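Local coordinates for protein TagI restriction endonuclease (Thermocrispum agreste, PDB 6GHS) that probably cleaves DNA carrying 5-methylcytosine or 5-hydroxymethylcytosine, combining an SRA domain that would recognise the modified base with an HNH nuclease domain, at residues Y3-G8 / A42-D47; K129-W134 / Q148-K153. One frame throughout, in Å; residues are numbered along the deposited sequence.

Interaction 1. Residues Y3-G8 / A42-D47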
loop_
_atom_site.group_PDB
_atom_site.type_symbol
_atom_site.label_atom_id
_atom_site.label_comp_id
_atom_site.label_asym_id
_atom_site.label_seq_id
_atom_site.Cartn_x
_atom_site.Cartn_y
_atom_site.Cartn_z
ATOM N N TYR A 3 -17.464 16.668 -22.506
ATOM C CA TYR A 3 -16.569 16.367 -21.382
ATOM C C TYR A 3 -15.938 14.978 -21.522
ATOM O O TYR A 3 -16.620 14.009 -21.844
ATOM C CB TYR A 3 -17.329 16.435 -20.063
ATOM C CG TYR A 3 -16.457 16.263 -18.846
ATOM C CD1 TYR A 3 -15.638 17.296 -18.419
ATOM C CD2 TYR A 3 -16.452 15.072 -18.112
ATOM C CE1 TYR A 3 -14.826 17.153 -17.302
ATOM C CE2 TYR A 3 -15.643 14.922 -16.986
ATOM C CZ TYR A 3 -14.835 15.973 -16.581
ATOM O OH TYR A 3 -14.021 15.885 -15.477
ATOM N N LYS A 4 -14.634 14.916 -21.267
ATOM C CA LYS A 4 -13.849 13.681 -21.257
ATOM C C LYS A 4 -13.350 13.487 -19.806
ATOM O O LYS A 4 -12.633 14.340 -19.273
ATOM C CB LYS A 4 -12.697 13.820 -22.272
ATOM C CG LYS A 4 -11.588 12.762 -22.254
ATOM C CD LYS A 4 -11.931 11.468 -23.000
ATOM C CE LYS A 4 -10.672 10.721 -23.465
ATOM N NZ LYS A 4 -9.663 10.485 -22.386
ATOM N N ARG A 5 -13.755 12.380 -19.173
ATOM C CA ARG A 5 -13.405 12.109 -17.773
ATOM C C ARG A 5 -11.954 11.702 -17.675
ATOM O O ARG A 5 -11.527 10.728 -18.293
ATOM C CB ARG A 5 -14.283 11.015 -17.157
ATOM C CG ARG A 5 -14.254 11.051 -15.636
ATOM C CD ARG A 5 -15.255 10.120 -14.980
ATOM N NE ARG A 5 -16.627 10.388 -15.411
ATOM C CZ ARG A 5 -17.374 11.420 -15.020
ATOM N NH1 ARG A 5 -16.903 12.333 -14.177
ATOM N NH2 ARG A 5 -18.616 11.549 -15.486
ATOM N N THR A 6 -11.199 12.449 -16.888
ATOM C CA THR A 6 -9.755 12.343 -16.934
ATOM C C THR A 6 -9.173 12.565 -15.561
ATOM O O THR A 6 -9.508 13.530 -14.885
ATOM C CB THR A 6 -9.176 13.312 -17.987
ATOM O OG1 THR A 6 -9.457 12.784 -19.290
ATOM C CG2 THR A 6 -7.660 13.482 -17.847
ATOM N N PHE A 7 -8.291 11.649 -15.174
ATOM C CA PHE A 7 -7.755 11.613 -13.843
ATOM C C PHE A 7 -6.390 12.254 -13.847
ATOM O O PHE A 7 -5.574 11.983 -14.725
ATOM C CB PHE A 7 -7.652 10.169 -13.362
ATOM C CG PHE A 7 -8.958 9.435 -13.392
ATOM C CD1 PHE A 7 -9.837 9.522 -12.322
ATOM C CD2 PHE A 7 -9.318 8.675 -14.506
ATOM C CE1 PHE A 7 -11.047 8.854 -12.357
ATOM C CE2 PHE A 7 -10.529 8.003 -14.547
ATOM C CZ PHE A 7 -11.391 8.094 -13.468
ATOM N N GLY A 8 -6.156 13.091 -12.844
ATOM C CA GLY A 8 -4.896 13.784 -12.669
ATOM C C GLY A 8 -5.078 15.253 -12.960
ATOM O O GLY A 8 -6.207 15.749 -13.055
ATOM N N ALA A 42 -19.822 4.899 -11.556
ATOM C CA ALA A 42 -19.474 3.620 -10.926
ATOM C C ALA A 42 -18.472 2.792 -11.725
ATOM O O ALA A 42 -17.627 2.119 -11.144
ATOM C CB ALA A 42 -20.730 2.797 -10.688
ATOM N N LYS A 43 -18.591 2.843 -13.051
ATOM C CA LYS A 43 -17.749 2.064 -13.968
ATOM C C LYS A 43 -16.327 2.603 -14.005
ATOM O O LYS A 43 -15.384 1.845 -13.794
ATOM C CB LYS A 43 -18.329 2.039 -15.399
ATOM C CG LYS A 43 -19.542 1.122 -15.597
ATOM C CD LYS A 43 -20.851 1.681 -15.013
ATOM C CE LYS A 43 -22.015 0.691 -15.139
ATOM N NZ LYS A 43 -23.197 1.059 -14.300
ATOM N N GLN A 44 -16.186 3.916 -14.211
ATOM C CA GLN A 44 -14.884 4.529 -14.557
ATOM C C GLN A 44 -14.115 5.187 -13.408
ATOM O O GLN A 44 -12.899 5.346 -13.518
ATOM C CB GLN A 44 -14.996 5.483 -15.768
ATOM C CG GLN A 44 -16.251 6.354 -15.883
ATOM C CD GLN A 44 -16.256 7.240 -17.133
ATOM O OE1 GLN A 44 -16.870 8.298 -17.146
ATOM N NE2 GLN A 44 -15.570 6.811 -18.178
ATOM N N GLY A 45 -14.801 5.525 -12.316
ATOM C CA GLY A 45 -14.194 6.185 -11.156
ATOM C C GLY A 45 -14.620 7.637 -11.100
ATOM O O GLY A 45 -15.290 8.117 -12.003
ATOM N N ALA A 46 -14.234 8.338 -10.041
ATOM C CA ALA A 46 -14.538 9.768 -9.881
ATOM C C ALA A 46 -13.274 10.585 -10.076
ATOM O O ALA A 46 -12.276 10.347 -9.400
ATOM C CB ALA A 46 -15.117 10.044 -8.503
ATOM N N ASP A 47 -13.327 11.551 -10.989
ATOM C CA ASP A 47 -12.170 12.392 -11.308
ATOM C C ASP A 47 -12.161 13.730 -10.577
ATOM O O ASP A 47 -11.105 14.349 -10.476
ATOM C CB ASP A 47 -12.040 12.613 -12.817
ATOM C CG ASP A 47 -13.257 13.277 -13.425
ATOM O OD1 ASP A 47 -14.382 12.967 -12.984
ATOM O OD2 ASP A 47 -13.089 14.072 -14.374
HETATM O O HOH W 1 -8.683 13.275 -11.059
#

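Interaction 2. Residues K129-W134 / Q148-K153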
loop_
_atom_site.group_PDB
_atom_site.type_symbol
_atom_site.label_atom_id
_atom_site.label_comp_id
_atom_site.label_asym_id
_atom_site.label_seq_id
_atom_site.Cartn_x
_atom_site.Cartn_y
_atom_site.Cartn_z
ATOM N N LYS A 129 -6.183 11.787 -2.651
ATOM C CA LYS A 129 -6.308 10.338 -2.742
ATOM C C LYS A 129 -7.479 9.987 -1.853
ATOM O O LYS A 129 -7.621 10.562 -0.780
ATOM C CB LYS A 129 -5.026 9.706 -2.211
ATOM C CG LYS A 129 -4.940 8.184 -2.180
ATOM C CD LYS A 129 -3.696 7.763 -1.377
ATOM C CE LYS A 129 -3.484 6.255 -1.287
ATOM N NZ LYS A 129 -3.081 5.669 -2.597
ATOM N N VAL A 130 -8.341 9.079 -2.298
ATOM C CA VAL A 130 -9.446 8.597 -1.464
ATOM C C VAL A 130 -8.900 7.386 -0.713
ATOM O O VAL A 130 -8.341 6.471 -1.328
ATOM C CB VAL A 130 -10.677 8.194 -2.295
ATOM C CG1 VAL A 130 -11.850 7.863 -1.380
ATOM C CG2 VAL A 130 -11.049 9.308 -3.269
ATOM N N VAL A 131 -9.055 7.383 0.605
ATOM C CA VAL A 131 -8.423 6.377 1.454
ATOM C C VAL A 131 -9.419 5.381 2.048
ATOM O O VAL A 131 -9.143 4.180 2.079
ATOM C CB VAL A 131 -7.586 7.054 2.553
ATOM C CG1 VAL A 131 -7.115 6.042 3.597
ATOM C CG2 VAL A 131 -6.400 7.774 1.922
ATOM N N ALA A 132 -10.555 5.869 2.533
ATOM C CA ALA A 132 -11.579 4.988 3.093
ATOM C C ALA A 132 -12.951 5.560 2.875
ATOM O O ALA A 132 -13.081 6.736 2.543
ATOM C CB ALA A 132 -11.341 4.790 4.579
ATOM N N HIS A 133 -13.969 4.722 3.068
ATOM C CA HIS A 133 -15.357 5.171 3.030
ATOM C C HIS A 133 -16.223 4.434 4.039
ATOM O O HIS A 133 -15.917 3.324 4.436
ATOM C CB HIS A 133 -15.933 4.983 1.639
ATOM C CG HIS A 133 -16.104 3.552 1.258
ATOM N ND1 HIS A 133 -15.180 2.874 0.496
ATOM C CD2 HIS A 133 -17.080 2.660 1.551
ATOM C CE1 HIS A 133 -15.587 1.628 0.321
ATOM N NE2 HIS A 133 -16.739 1.474 0.948
ATOM N N TRP A 134 -17.315 5.059 4.440
ATOM C CA TRP A 134 -18.221 4.467 5.413
ATOM C C TRP A 134 -19.580 5.119 5.316
ATOM O O TRP A 134 -19.774 6.055 4.539
ATOM C CB TRP A 134 -17.672 4.665 6.826
ATOM C CG TRP A 134 -17.461 6.098 7.137
ATOM C CD1 TRP A 134 -18.360 6.967 7.686
ATOM C CD2 TRP A 134 -16.282 6.852 6.871
ATOM N NE1 TRP A 134 -17.803 8.216 7.795
ATOM C CE2 TRP A 134 -16.528 8.173 7.302
ATOM C CE3 TRP A 134 -15.034 6.536 6.316
ATOM C CZ2 TRP A 134 -15.576 9.177 7.196
ATOM C CZ3 TRP A 134 -14.085 7.537 6.208
ATOM C CH2 TRP A 134 -14.362 8.846 6.646
ATOM N N GLN A 148 -19.812 8.540 3.388
ATOM C CA GLN A 148 -18.706 9.479 3.617
ATOM C C GLN A 148 -17.356 8.938 3.174
ATOM O O GLN A 148 -17.129 7.738 3.156
ATOM C CB GLN A 148 -18.640 9.878 5.086
ATOM C CG GLN A 148 -19.486 11.088 5.421
ATOM C CD GLN A 148 -19.373 11.502 6.875
ATOM O OE1 GLN A 148 -19.292 10.663 7.778
ATOM N NE2 GLN A 148 -19.371 12.808 7.111
ATOM N N PHE A 149 -16.461 9.849 2.825
ATOM C CA PHE A 149 -15.162 9.499 2.279
ATOM C C PHE A 149 -14.082 10.259 3.035
ATOM O O PHE A 149 -14.316 11.362 3.518
ATOM C CB PHE A 149 -15.113 9.827 0.779
ATOM C CG PHE A 149 -16.203 9.163 -0.014
ATOM C CD1 PHE A 149 -17.454 9.749 -0.121
ATOM C CD2 PHE A 149 -15.987 7.929 -0.632
ATOM C CE1 PHE A 149 -18.462 9.124 -0.836
ATOM C CE2 PHE A 149 -16.995 7.298 -1.344
ATOM C CZ PHE A 149 -18.229 7.898 -1.451
ATOM N N GLN A 150 -12.910 9.641 3.147
ATOM C CA GLN A 150 -11.725 10.302 3.658
ATOM C C GLN A 150 -10.753 10.575 2.504
ATOM O O GLN A 150 -10.329 9.640 1.812
ATOM C CB GLN A 150 -11.068 9.426 4.705
ATOM C CG GLN A 150 -10.021 10.154 5.532
ATOM C CD GLN A 150 -9.294 9.230 6.480
ATOM O OE1 GLN A 150 -9.136 8.038 6.206
ATOM N NE2 GLN A 150 -8.843 9.774 7.602
ATOM N N LEU A 151 -10.415 11.852 2.294
ATOM C CA LEU A 151 -9.475 12.257 1.233
ATOM C C LEU A 151 -8.218 12.894 1.825
ATOM O O LEU A 151 -8.306 13.690 2.751
ATOM C CB LEU A 151 -10.139 13.206 0.230
ATOM C CG LEU A 151 -11.220 12.553 -0.640
ATOM C CD1 LEU A 151 -12.566 12.560 0.060
ATOM C CD2 LEU A 151 -11.357 13.236 -1.987
ATOM N N VAL A 152 -7.060 12.517 1.282
ATOM C CA VAL A 152 -5.738 12.942 1.768
ATOM C C VAL A 152 -4.971 13.543 0.600
ATOM O O VAL A 152 -4.956 12.968 -0.492
ATOM C CB VAL A 152 -4.910 11.749 2.299
ATOM C CG1 VAL A 152 -3.490 12.187 2.667
ATOM C CG2 VAL A 152 -5.594 11.109 3.498
ATOM N N LYS A 153 -4.303 14.667 0.831
ATOM C CA LYS A 153 -3.601 15.316 -0.257
ATOM C C LYS A 153 -2.405 14.505 -0.722
ATOM O O LYS A 153 -1.573 14.081 0.073
ATOM C CB LYS A 153 -3.146 16.720 0.098
ATOM C CG LYS A 153 -2.508 17.408 -1.101
ATOM C CD LYS A 153 -2.655 18.902 -1.022
ATOM C CE LYS A 153 -2.174 19.542 -2.303
ATOM N NZ LYS A 153 -2.380 21.004 -2.162
#

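Interaction 1. Residues Y3-G8 / A42-D47
Within the SRA domain, a buried carboxylate packs an irregular N-terminal segment onto strand 45-51. Asp47, with CG in the crowded position between its backbone N and carbonyl carbon (chi1 59°), sends one oxygen to each of two partners. Tyr3 comes tip to tip, OH donating to the syn lone pair of Asp47 OD2 at 2.3 Å. Arg5 crosses the carboxylate at about a right angle, and its NH1 makes a salt bridge to Asp47 OD1 (2.9 Å) from above the carboxylate plane. Beside this group, Phe7 slides its ring along the backbone: CZ lies 3.1 Å from Gln44 O, and CD1 is 3.8 Å from Asp47 CB. A water takes the N-H of Gly8 and donates to Asp47 O.

The contact loosens toward Gln44, which is partly exposed like Arg5. There Arg5, bent at chi3 (-57°), turns NE to Gln44 OE1 at 2.7 Å; the oxygen lies in the guanidinium plane, whereas the nitrogen sits above the amide plane.

Ser39 OG, of strand 38-41, also bonds to Asp47 OD1, and Arg105, of strand 104-109, makes a second salt bridge to Asp47 OD2; helix 89-100 packs against Ala46 through Leu94.

Interaction 2. Residues K129-W134 / Q148-K153
Six backbone hydrogen bonds zip residues 129-134 to 148-153 as antiparallel neighbours. At one end Lys129 and Val152 form a hydrogen-bonded pair, Lys129 N reaching Val152 O at 2.7 Å; at the other, Trp134 and Gln148 do the same. Their side chains add a bond, Trp134 NE1 to Gln148 OE1 (2.9 Å), approaching from above the amide plane. The indole, its CG in the crowded position between backbone N and carbonyl carbon (chi1 58°), folds back over the partner strand, so that Gln148 CB lies against one ring face, 3.3 Å from Trp134 NE1, and Gln150 CB meets the edge.

The ladder is interrupted by a classic beta bulge: Val131 and Ala132 together face Gln150, whose O accepts from Val131 N at 2.9 Å and whose N donates to Ala132 O at 3.0 Å. The psi of Val131, -44°, marks the break and brings its side chain alongside that of Gln150, with Val131 CG2 3.8 Å from Val152 CG2. This is the hairpin of strands 122-137 and 145-153 in the SRA domain.

On the face opposite Trp134 and Gln148, Val130 CG2 packs against Leu151 CD2 (4.1 Å), and His133 CB touches Phe149 CD2 (3.7 Å).

Farther out, His133 bonds to Gln98 of helix 89-100 through ND1 and to Asp220, in the HNH part, through NE2, which may stabilise a protonated imidazole. Glu64 takes Gln150 NE2, and Ala160 O takes Lys129 NZ. From the second subunit, Lys236 bonds to Gln148 OE1 and His237 stacks edge-to-face with Trp134.

Read from the N terminus, the chain first closes a loop of 33 residues, containing strand 18-19, helix 22-28 and strand 38-41, when interaction 1 brings residues 42-47 back to residues 3-8. It then runs through strands 45-51, 59-60 and 64-68, helix 89-100 and strand 104-109 before interaction 2 opens; that contact closes a much shorter excursion, the 13 residues at the end of a hairpin. The two loops follow in series, neither nested nor crossed, with centres about 17 Å apart and no touch between them. Both reach the same mixed sheet: interaction 1 fastens the N-terminal segment to it, whereas interaction 2 joins two of its strands directly.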